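Local structure of thermostable carboxypeptidase 1 (Pyrococcus furiosus, 1KA2) at residues E3-E8 against E81-I86; E8-I13 against E71-L76; L14-R19 against P64-L69. The protein removes amino acids one after another from the C-terminus of peptides, with broad specificity, as a cobalt-dependent metallocarboxypeptidase. All blocks are in the same frame, centred on the assembly; numbering follows the deposited sequence.

Interaction 1: residues E3-E8 against E81-I86; sequences EVFQNE and EYERGI
Glu83, on the first turns of helix 81-99, places one carboxylate oxygen, OE2, within bonding distance of the main-chain N-H groups of Gln6 and Asn7 in the N-terminal arm. The shorter and straighter bond runs from Asn7 N to Glu83 OE2 at 2.6 Å; its N-H...O angle is 160°, and the oxygen is met nearly along its C-O axis. Gln6 N reaches the same OE2 at 3.1 Å, but from above the carboxylate plane, 40° out of it. The first torsion of Glu83 sets CG beside the backbone N, and the extended second one (chi2 172°) carries CD outward. An alanine at Glu83 removes the carboxylate and would probably leave the N-H groups of Gln6 and Asn7 without their shared acceptor, allowing this turn of the arm to shift.

Close packing continues beside these bonds, around the buried Val4 and Ile86. Ile86 CD1 comes to 3.5 Å from Phe5 CE2, the two side chains meeting obliquely. Val4 crosses Tyr82 at about a right angle, its CG1 3.7 Å from Tyr82 CB. The same methyl also covers one face of the Phe5 ring, sitting 3.4 Å above the plane and towards the rim, which joins the two aromatic residues into one cluster. The solvent side is slight in extent: exposed Gln6 touches Glu83 with its CG and contributes far less surface than Val4 or Phe5.

Asn80 adds a second tie, its ND2 binding Val4 O and its OD1 binding Glu83 N. Because Asn7 occupies the N-cap position of helix 8-36, the negative charge lies close to a helix start and is likely to interact favourably with its dipole. This is an N-terminal arm fastened to a neighbouring helix just before the first helix of the largely alpha-helical M32 carboxypeptidase fold.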
loop_
_atom_site.group_PDB
_atom_site.type_symbol
_atom_site.label_atom_id
_atom_site.label_comp_id
_atom_site.label_asym_id
_atom_site.label_seq_id
_atom_site.Cartn_x
_atom_site.Cartn_y
_atom_site.Cartn_z
ATOM N N GLU A 3 -12.684 -22.615 21.819
ATOM C CA GLU A 3 -13.520 -23.221 20.779
ATOM C C GLU A 3 -12.717 -23.833 19.626
ATOM O O GLU A 3 -12.319 -24.994 19.705
ATOM C CB GLU A 3 -14.542 -22.214 20.241
ATOM C CG GLU A 3 -15.488 -22.786 19.202
ATOM C CD GLU A 3 -16.105 -24.095 19.640
ATOM O OE1 GLU A 3 -16.677 -24.144 20.749
ATOM O OE2 GLU A 3 -16.021 -25.075 18.869
ATOM N N VAL A 4 -12.474 -23.064 18.565
ATOM C CA VAL A 4 -11.731 -23.575 17.414
ATOM C C VAL A 4 -10.262 -23.867 17.719
ATOM O O VAL A 4 -9.723 -24.906 17.315
ATOM C CB VAL A 4 -11.812 -22.599 16.225
ATOM C CG1 VAL A 4 -10.925 -23.076 15.092
ATOM C CG2 VAL A 4 -13.249 -22.497 15.750
ATOM N N PHE A 5 -9.611 -22.952 18.425
ATOM C CA PHE A 5 -8.214 -23.153 18.774
ATOM C C PHE A 5 -8.132 -23.249 20.282
ATOM O O PHE A 5 -8.213 -22.245 20.991
ATOM C CB PHE A 5 -7.368 -22.006 18.224
ATOM C CG PHE A 5 -7.484 -21.849 16.732
ATOM C CD1 PHE A 5 -7.775 -20.619 16.171
ATOM C CD2 PHE A 5 -7.358 -22.954 15.894
ATOM C CE1 PHE A 5 -7.949 -20.487 14.793
ATOM C CE2 PHE A 5 -7.529 -22.836 14.514
ATOM C CZ PHE A 5 -7.826 -21.603 13.961
ATOM N N GLN A 6 -7.987 -24.486 20.752
ATOM C CA GLN A 6 -7.928 -24.797 22.179
ATOM C C GLN A 6 -6.551 -25.218 22.684
ATOM O O GLN A 6 -6.071 -24.708 23.691
ATOM C CB GLN A 6 -8.939 -25.907 22.499
ATOM C CG GLN A 6 -8.949 -27.041 21.473
ATOM C CD GLN A 6 -9.548 -28.331 22.012
ATOM O OE1 GLN A 6 -8.981 -28.961 22.909
ATOM N NE2 GLN A 6 -10.699 -28.730 21.469
ATOM N N ASN A 7 -5.923 -26.154 21.983
ATOM C CA ASN A 7 -4.615 -26.647 22.386
ATOM C C ASN A 7 -3.580 -25.552 22.629
ATOM O O ASN A 7 -3.424 -24.628 21.829
ATOM C CB ASN A 7 -4.066 -27.619 21.353
ATOM C CG ASN A 7 -2.718 -28.165 21.754
ATOM O OD1 ASN A 7 -2.614 -28.943 22.700
ATOM N ND2 ASN A 7 -1.671 -27.745 21.053
ATOM N N GLU A 8 -2.862 -25.690 23.736
ATOM C CA GLU A 8 -1.834 -24.742 24.140
ATOM C C GLU A 8 -0.665 -24.664 23.159
ATOM O O GLU A 8 -0.171 -23.575 22.873
ATOM C CB GLU A 8 -1.322 -25.120 25.528
ATOM C CG GLU A 8 -0.257 -24.202 26.084
ATOM C CD GLU A 8 -0.672 -22.753 26.059
ATOM O OE1 GLU A 8 -1.877 -22.473 26.238
ATOM O OE2 GLU A 8 0.213 -21.893 25.871
ATOM N N GLU A 81 -9.807 -31.040 13.921
ATOM C CA GLU A 81 -9.462 -30.852 12.514
ATOM C C GLU A 81 -8.799 -29.499 12.224
ATOM O O GLU A 81 -7.832 -29.413 11.457
ATOM C CB GLU A 81 -10.716 -31.022 11.652
ATOM C CG GLU A 81 -11.830 -30.039 11.985
ATOM C CD GLU A 81 -13.157 -30.726 12.234
ATOM O OE1 GLU A 81 -13.653 -31.415 11.314
ATOM O OE2 GLU A 81 -13.703 -30.577 13.351
ATOM N N TYR A 82 -9.313 -28.447 12.850
ATOM C CA TYR A 82 -8.780 -27.103 12.653
ATOM C C TYR A 82 -7.328 -26.995 13.102
ATOM O O TYR A 82 -6.460 -26.600 12.322
ATOM C CB TYR A 82 -9.639 -26.088 13.405
ATOM C CG TYR A 82 -11.108 -26.205 13.078
ATOM C CD1 TYR A 82 -11.980 -26.895 13.922
ATOM C CD2 TYR A 82 -11.623 -25.654 11.907
ATOM C CE1 TYR A 82 -13.334 -27.034 13.602
ATOM C CE2 TYR A 82 -12.969 -25.786 11.580
ATOM C CZ TYR A 82 -13.816 -26.475 12.431
ATOM O OH TYR A 82 -15.138 -26.607 12.103
ATOM N N GLU A 83 -7.068 -27.340 14.358
ATOM C CA GLU A 83 -5.712 -27.290 14.894
ATOM C C GLU A 83 -4.816 -28.212 14.069
ATOM O O GLU A 83 -3.624 -27.960 13.913
ATOM C CB GLU A 83 -5.700 -27.751 16.347
ATOM C CG GLU A 83 -6.716 -27.056 17.234
ATOM C CD GLU A 83 -6.794 -27.678 18.616
ATOM O OE1 GLU A 83 -7.071 -28.893 18.703
ATOM O OE2 GLU A 83 -6.578 -26.955 19.613
ATOM N N ARG A 84 -5.400 -29.283 13.542
ATOM C CA ARG A 84 -4.646 -30.232 12.734
ATOM C C ARG A 84 -4.303 -29.569 11.408
ATOM O O ARG A 84 -3.199 -29.737 10.885
ATOM C CB ARG A 84 -5.483 -31.485 12.480
ATOM C CG ARG A 84 -4.678 -32.709 12.084
ATOM C CD ARG A 84 -5.610 -33.849 11.700
ATOM N NE ARG A 84 -6.642 -34.054 12.713
ATOM C CZ ARG A 84 -7.740 -34.780 12.530
ATOM N NH1 ARG A 84 -7.956 -35.382 11.363
ATOM N NH2 ARG A 84 -8.631 -34.891 13.510
ATOM N N GLY A 85 -5.258 -28.813 10.874
ATOM C CA GLY A 85 -5.045 -28.128 9.613
ATOM C C GLY A 85 -3.864 -27.196 9.727
ATOM O O GLY A 85 -3.077 -27.047 8.788
ATOM N N ILE A 86 -3.737 -26.574 10.896
ATOM C CA ILE A 86 -2.650 -25.647 11.161
ATOM C C ILE A 86 -1.322 -26.352 10.943
ATOM O O ILE A 86 -0.445 -25.849 10.227
ATOM C CB ILE A 86 -2.704 -25.130 12.614
ATOM C CG1 ILE A 86 -4.015 -24.389 12.848
ATOM C CG2 ILE A 86 -1.537 -24.198 12.888
ATOM C CD1 ILE A 86 -4.200 -23.960 14.266
#

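Interaction 2: residues E8-I13 against E71-L76; sequences ETIKQI and EKAKGL
Thr9 and Ala73 face each other where helix 8-36 passes the C-terminal turn of helix 64-74, and their CA atoms, 6.1 Å apart, mark the closest backbone approach between residues 8-13 and 71-76. Thr9 makes the largest single contribution to the contact. Starting at its root, Thr9 CB packs against Leu76 CD1 at 3.9 Å. There the chain forks. With chi1 at -72°, OG1 stands anti to the carbonyl carbon, while CG2 stands anti to the backbone N. The hydroxyl oxygen lies beside the aliphatic part of Lys72, 3.7 Å from Lys72 CE, in van der Waals contact with CD and CE; no hydrogen bond joins the two segments here or elsewhere. The methyl branch goes the other way and meets Ala73 CB at 3.4 Å, tighter than usual for two carbons, with Ala73 CA next nearest at 3.8 Å.

That short spacing is evidence of direct helix-to-helix packing through a small residue: alanine presents only a methyl, so two helices of the all-helical N-terminal part of this M32 peptidase can come close at this level. Helix 81-99 covers the neighbouring side, with Ile86 against Ile10 and Leu90 against Ile13, so a third helix joins the packing.

The Ala73 methyl receives two further, looser contacts from the same face of helix 8-36. Ile13 CD1 stands 4.0 Å from Ala73 CB, and Ile10 CD1 reaches it at 4.2 Å. Leu76, beyond the helical turns, is brought back over Thr9 as the chain turns, its N bonded to Ala73 O at 2.8 Å. Lys72 borders the exposed side; its chain is extended as far as CE and bends only at the last torsion, which places NZ.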
loop_
_atom_site.group_PDB
_atom_site.type_symbol
_atom_site.label_atom_id
_atom_site.label_comp_id
_atom_site.label_asym_id
_atom_site.label_seq_id
_atom_site.Cartn_x
_atom_site.Cartn_y
_atom_site.Cartn_z
ATOM N N GLU A 8 -2.862 -25.690 23.736
ATOM C CA GLU A 8 -1.834 -24.742 24.140
ATOM C C GLU A 8 -0.665 -24.664 23.159
ATOM O O GLU A 8 -0.171 -23.575 22.873
ATOM C CB GLU A 8 -1.322 -25.120 25.528
ATOM C CG GLU A 8 -0.257 -24.202 26.084
ATOM C CD GLU A 8 -0.672 -22.753 26.059
ATOM O OE1 GLU A 8 -1.877 -22.473 26.238
ATOM O OE2 GLU A 8 0.213 -21.893 25.871
ATOM N N THR A 9 -0.214 -25.810 22.652
ATOM C CA THR A 9 0.897 -25.824 21.703
ATOM C C THR A 9 0.459 -25.116 20.428
ATOM O O THR A 9 1.237 -24.396 19.809
ATOM C CB THR A 9 1.353 -27.272 21.362
ATOM O OG1 THR A 9 2.042 -27.829 22.487
ATOM C CG2 THR A 9 2.280 -27.280 20.157
ATOM N N ILE A 10 -0.798 -25.327 20.054
ATOM C CA ILE A 10 -1.374 -24.707 18.866
ATOM C C ILE A 10 -1.440 -23.179 19.048
ATOM O O ILE A 10 -1.144 -22.432 18.122
ATOM C CB ILE A 10 -2.790 -25.263 18.594
ATOM C CG1 ILE A 10 -2.721 -26.770 18.311
ATOM C CG2 ILE A 10 -3.425 -24.535 17.422
ATOM C CD1 ILE A 10 -2.080 -27.153 16.996
ATOM N N LYS A 11 -1.809 -22.717 20.242
ATOM C CA LYS A 11 -1.888 -21.278 20.495
ATOM C C LYS A 11 -0.518 -20.617 20.447
ATOM O O LYS A 11 -0.388 -19.500 19.954
ATOM C CB LYS A 11 -2.493 -20.977 21.868
ATOM C CG LYS A 11 -3.953 -21.330 22.075
ATOM C CD LYS A 11 -4.342 -20.906 23.497
ATOM C CE LYS A 11 -5.615 -21.559 23.981
ATOM N NZ LYS A 11 -5.854 -21.235 25.420
ATOM N N GLN A 12 0.498 -21.288 20.988
ATOM C CA GLN A 12 1.845 -20.728 20.988
ATOM C C GLN A 12 2.281 -20.545 19.543
ATOM O O GLN A 12 2.958 -19.585 19.202
ATOM C CB GLN A 12 2.841 -21.660 21.686
ATOM C CG GLN A 12 2.455 -22.124 23.085
ATOM C CD GLN A 12 3.595 -22.854 23.776
ATOM O OE1 GLN A 12 4.527 -22.228 24.286
ATOM N NE2 GLN A 12 3.540 -24.183 23.775
ATOM N N ILE A 13 1.885 -21.486 18.699
ATOM C CA ILE A 13 2.226 -21.435 17.290
ATOM C C ILE A 13 1.539 -20.258 16.616
ATOM O O ILE A 13 2.192 -19.460 15.938
ATOM C CB ILE A 13 1.822 -22.748 16.582
ATOM C CG1 ILE A 13 2.748 -23.880 17.034
ATOM C CG2 ILE A 13 1.865 -22.567 15.068
ATOM C CD1 ILE A 13 2.363 -25.249 16.493
ATOM N N GLU A 71 6.736 -29.457 15.157
ATOM C CA GLU A 71 7.071 -30.865 15.310
ATOM C C GLU A 71 6.339 -31.417 16.524
ATOM O O GLU A 71 5.696 -32.467 16.450
ATOM C CB GLU A 71 8.581 -31.048 15.486
ATOM C CG GLU A 71 9.296 -31.460 14.210
ATOM C CD GLU A 71 8.745 -32.752 13.638
ATOM O OE1 GLU A 71 8.746 -33.765 14.369
ATOM O OE2 GLU A 71 8.315 -32.756 12.462
ATOM N N LYS A 72 6.434 -30.691 17.635
ATOM C CA LYS A 72 5.785 -31.088 18.875
ATOM C C LYS A 72 4.286 -31.310 18.686
ATOM O O LYS A 72 3.761 -32.373 19.021
ATOM C CB LYS A 72 6.015 -30.020 19.945
ATOM C CG LYS A 72 5.417 -30.351 21.305
ATOM C CD LYS A 72 5.585 -29.188 22.267
ATOM C CE LYS A 72 5.059 -29.524 23.651
ATOM N NZ LYS A 72 5.842 -30.622 24.284
ATOM N N ALA A 73 3.597 -30.303 18.152
ATOM C CA ALA A 73 2.156 -30.393 17.933
ATOM C C ALA A 73 1.819 -31.549 17.005
ATOM O O ALA A 73 0.790 -32.212 17.159
ATOM C CB ALA A 73 1.633 -29.088 17.347
ATOM N N LYS A 74 2.695 -31.787 16.036
ATOM C CA LYS A 74 2.501 -32.859 15.072
ATOM C C LYS A 74 2.488 -34.173 15.848
ATOM O O LYS A 74 1.975 -35.196 15.377
ATOM C CB LYS A 74 3.639 -32.836 14.046
ATOM C CG LYS A 74 3.467 -33.791 12.877
ATOM C CD LYS A 74 4.631 -33.673 11.901
ATOM C CE LYS A 74 4.451 -34.638 10.746
ATOM N NZ LYS A 74 5.537 -34.525 9.745
ATOM N N GLY A 75 3.045 -34.124 17.054
ATOM C CA GLY A 75 3.089 -35.297 17.902
ATOM C C GLY A 75 1.995 -35.291 18.951
ATOM O O GLY A 75 2.150 -35.860 20.024
ATOM N N LEU A 76 0.885 -34.636 18.647
ATOM C CA LEU A 76 -0.239 -34.582 19.569
ATOM C C LEU A 76 -1.457 -35.255 18.874
ATOM O O LEU A 76 -1.695 -35.067 17.675
ATOM C CB LEU A 76 -0.566 -33.126 19.908
ATOM C CG LEU A 76 0.523 -32.362 20.660
ATOM C CD1 LEU A 76 0.066 -30.954 21.075
ATOM C CD2 LEU A 76 0.958 -33.049 21.949
#

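Interaction 3: residues L14-R19 against P64-L69; sequences LAKYRR and PEFVNL
Lys16 of helix 8-36 reaches across to Glu65, Phe66 and Leu69 of helix 64-74, in a helix-helix packing of the alpha-helical M32 fold. The axes of the two short segments run at 136° to one another, closer to antiparallel than to parallel, and approach to 10.7 Å, so the gap is bridged by long side chains. The Lys16 chain crosses both Glu65 and Leu69 at about a right angle. Its root is set against the aromatic ring: Lys16 CB lies near the plane of Phe66, at the ring edge, 3.9 Å from CD1. Midway along, Lys16 CD rests on Leu69 CD1 at 3.7 Å.

Tyr17 and Phe66 meet obliquely. Phe66 CZ approaches the edge of the Tyr17 ring near its plane, 4.2 Å from Tyr17 CD1, so the two rings are not stacked. Leu90 of helix 81-99 touches both Tyr17 and Phe66, so a third helix packs against the pair. Farther along helix 8-36, Arg19 forms a salt bridge with Glu59 of the second subunit, which puts this surface contact near the dimer partner.

On the exposed side the contact is a charged pair. The final torsion of Lys16 (chi4 -63°) bends NZ out of the extended chain, and NZ forms a salt bridge with Glu65 OE1 at 2.9 Å, meeting the oxygen from above the carboxylate plane (48° out of it).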
loop_
_atom_site.group_PDB
_atom_site.type_symbol
_atom_site.label_atom_id
_atom_site.label_comp_id
_atom_site.label_asym_id
_atom_site.label_seq_id
_atom_site.Cartn_x
_atom_site.Cartn_y
_atom_site.Cartn_z
ATOM N N LEU A 14 0.228 -20.142 16.812
ATOM C CA LEU A 14 -0.539 -19.059 16.207
ATOM C C LEU A 14 -0.038 -17.678 16.615
ATOM O O LEU A 14 -0.090 -16.741 15.818
ATOM C CB LEU A 14 -2.030 -19.200 16.541
ATOM C CG LEU A 14 -2.720 -20.451 15.986
ATOM C CD1 LEU A 14 -4.217 -20.398 16.288
ATOM C CD2 LEU A 14 -2.478 -20.557 14.478
ATOM N N ALA A 15 0.448 -17.552 17.849
ATOM C CA ALA A 15 0.979 -16.280 18.336
ATOM C C ALA A 15 2.251 -15.922 17.559
ATOM O O ALA A 15 2.440 -14.777 17.170
ATOM C CB ALA A 15 1.285 -16.371 19.827
ATOM N N LYS A 16 3.130 -16.897 17.345
ATOM C CA LYS A 16 4.342 -16.628 16.581
ATOM C C LYS A 16 3.984 -16.414 15.117
ATOM O O LYS A 16 4.549 -15.554 14.460
ATOM C CB LYS A 16 5.331 -17.789 16.694
ATOM C CG LYS A 16 5.957 -17.931 18.061
ATOM C CD LYS A 16 6.834 -19.174 18.141
ATOM C CE LYS A 16 7.843 -19.041 19.260
ATOM N NZ LYS A 16 8.749 -17.898 18.986
ATOM N N TYR A 17 3.035 -17.197 14.611
ATOM C CA TYR A 17 2.604 -17.090 13.216
ATOM C C TYR A 17 2.094 -15.688 12.837
ATOM O O TYR A 17 2.222 -15.256 11.671
ATOM C CB TYR A 17 1.506 -18.111 12.924
ATOM C CG TYR A 17 1.148 -18.172 11.461
ATOM C CD1 TYR A 17 2.022 -18.752 10.547
ATOM C CD2 TYR A 17 -0.034 -17.605 10.983
ATOM C CE1 TYR A 17 1.738 -18.769 9.186
ATOM C CE2 TYR A 17 -0.333 -17.609 9.615
ATOM C CZ TYR A 17 0.567 -18.197 8.726
ATOM O OH TYR A 17 0.325 -18.219 7.379
ATOM N N ARG A 18 1.516 -14.985 13.810
ATOM C CA ARG A 18 0.992 -13.641 13.575
ATOM C C ARG A 18 2.045 -12.748 12.912
ATOM O O ARG A 18 1.738 -12.006 11.984
ATOM C CB ARG A 18 0.526 -13.005 14.895
ATOM C CG ARG A 18 -0.830 -13.481 15.390
ATOM C CD ARG A 18 -1.603 -12.328 15.983
ATOM N NE ARG A 18 -2.966 -12.730 16.304
ATOM C CZ ARG A 18 -3.886 -11.921 16.813
ATOM N NH1 ARG A 18 -3.596 -10.656 17.064
ATOM N NH2 ARG A 18 -5.098 -12.380 17.062
ATOM N N ARG A 19 3.281 -12.828 13.404
ATOM C CA ARG A 19 4.390 -12.043 12.863
ATOM C C ARG A 19 4.615 -12.408 11.409
ATOM O O ARG A 19 4.782 -11.552 10.553
ATOM C CB ARG A 19 5.696 -12.318 13.620
ATOM C CG ARG A 19 5.975 -11.397 14.756
ATOM C CD ARG A 19 7.379 -11.576 15.269
ATOM N NE ARG A 19 7.651 -10.601 16.321
ATOM C CZ ARG A 19 8.793 -10.496 16.974
ATOM N NH1 ARG A 19 9.789 -11.311 16.695
ATOM N NH2 ARG A 19 8.935 -9.564 17.898
ATOM N N PRO A 64 14.289 -22.164 14.925
ATOM C CA PRO A 64 14.204 -23.389 15.733
ATOM C C PRO A 64 12.948 -23.461 16.607
ATOM O O PRO A 64 12.284 -24.498 16.680
ATOM C CB PRO A 64 15.484 -23.341 16.562
ATOM C CG PRO A 64 16.447 -22.659 15.634
ATOM C CD PRO A 64 15.612 -21.532 15.068
ATOM N N GLU A 65 12.628 -22.354 17.265
ATOM C CA GLU A 65 11.456 -22.291 18.120
ATOM C C GLU A 65 10.186 -22.660 17.360
ATOM O O GLU A 65 9.423 -23.530 17.790
ATOM C CB GLU A 65 11.307 -20.888 18.695
ATOM C CG GLU A 65 12.417 -20.490 19.634
ATOM C CD GLU A 65 12.273 -19.059 20.098
ATOM O OE1 GLU A 65 11.151 -18.681 20.498
ATOM O OE2 GLU A 65 13.275 -18.311 20.065
ATOM N N PHE A 66 9.966 -22.001 16.228
ATOM C CA PHE A 66 8.780 -22.267 15.432
ATOM C C PHE A 66 8.760 -23.712 14.933
ATOM O O PHE A 66 7.755 -24.410 15.075
ATOM C CB PHE A 66 8.706 -21.301 14.243
ATOM C CG PHE A 66 7.348 -21.243 13.595
ATOM C CD1 PHE A 66 6.284 -20.611 14.230
ATOM C CD2 PHE A 66 7.127 -21.844 12.367
ATOM C CE1 PHE A 66 5.019 -20.583 13.648
ATOM C CE2 PHE A 66 5.874 -21.825 11.782
ATOM C CZ PHE A 66 4.818 -21.192 12.423
ATOM N N VAL A 67 9.865 -24.165 14.352
ATOM C CA VAL A 67 9.919 -25.529 13.854
ATOM C C VAL A 67 9.708 -26.536 14.983
ATOM O O VAL A 67 8.967 -27.509 14.812
ATOM C CB VAL A 67 11.262 -25.831 13.139
ATOM C CG1 VAL A 67 11.268 -27.269 12.634
ATOM C CG2 VAL A 67 11.463 -24.868 11.976
ATOM N N ASN A 68 10.347 -26.314 16.132
ATOM C CA ASN A 68 10.192 -27.225 17.274
ATOM C C ASN A 68 8.717 -27.354 17.674
ATOM O O ASN A 68 8.230 -28.450 17.928
ATOM C CB ASN A 68 11.003 -26.742 18.496
ATOM C CG ASN A 68 12.514 -26.950 18.336
ATOM O OD1 ASN A 68 12.967 -27.860 17.631
ATOM N ND2 ASN A 68 13.298 -26.118 19.021
ATOM N N LEU A 69 8.016 -26.225 17.728
ATOM C CA LEU A 69 6.602 -26.211 18.091
ATOM C C LEU A 69 5.740 -27.030 17.133
ATOM O O LEU A 69 4.876 -27.796 17.565
ATOM C CB LEU A 69 6.083 -24.770 18.143
ATOM C CG LEU A 69 6.472 -23.953 19.377
ATOM C CD1 LEU A 69 5.826 -22.581 19.316
ATOM C CD2 LEU A 69 6.017 -24.689 20.629
#

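In the fold
From the N terminus, the arm 3-8 leads into helix 8-36, which supplies the first segments of interactions 2 and 3. The partners come in reverse order along the chain: 14-19 meets 64-69, 8-13 meets 71-76, and 3-8 meets 81-86. The three closures are therefore concentric, with interaction 3 the innermost and interaction 1 the outermost. Interactions 2 and 3 join the same pair of helices, 8-36 and 64-74, and their centres lie 9 Å apart. Interaction 1 brings in helix 81-99, next in sequence after 64-74. It shares Glu8 with interaction 2 and meets interaction 3 through Phe5 and Ile86 on Leu14, all in one peripheral region away from the metal site.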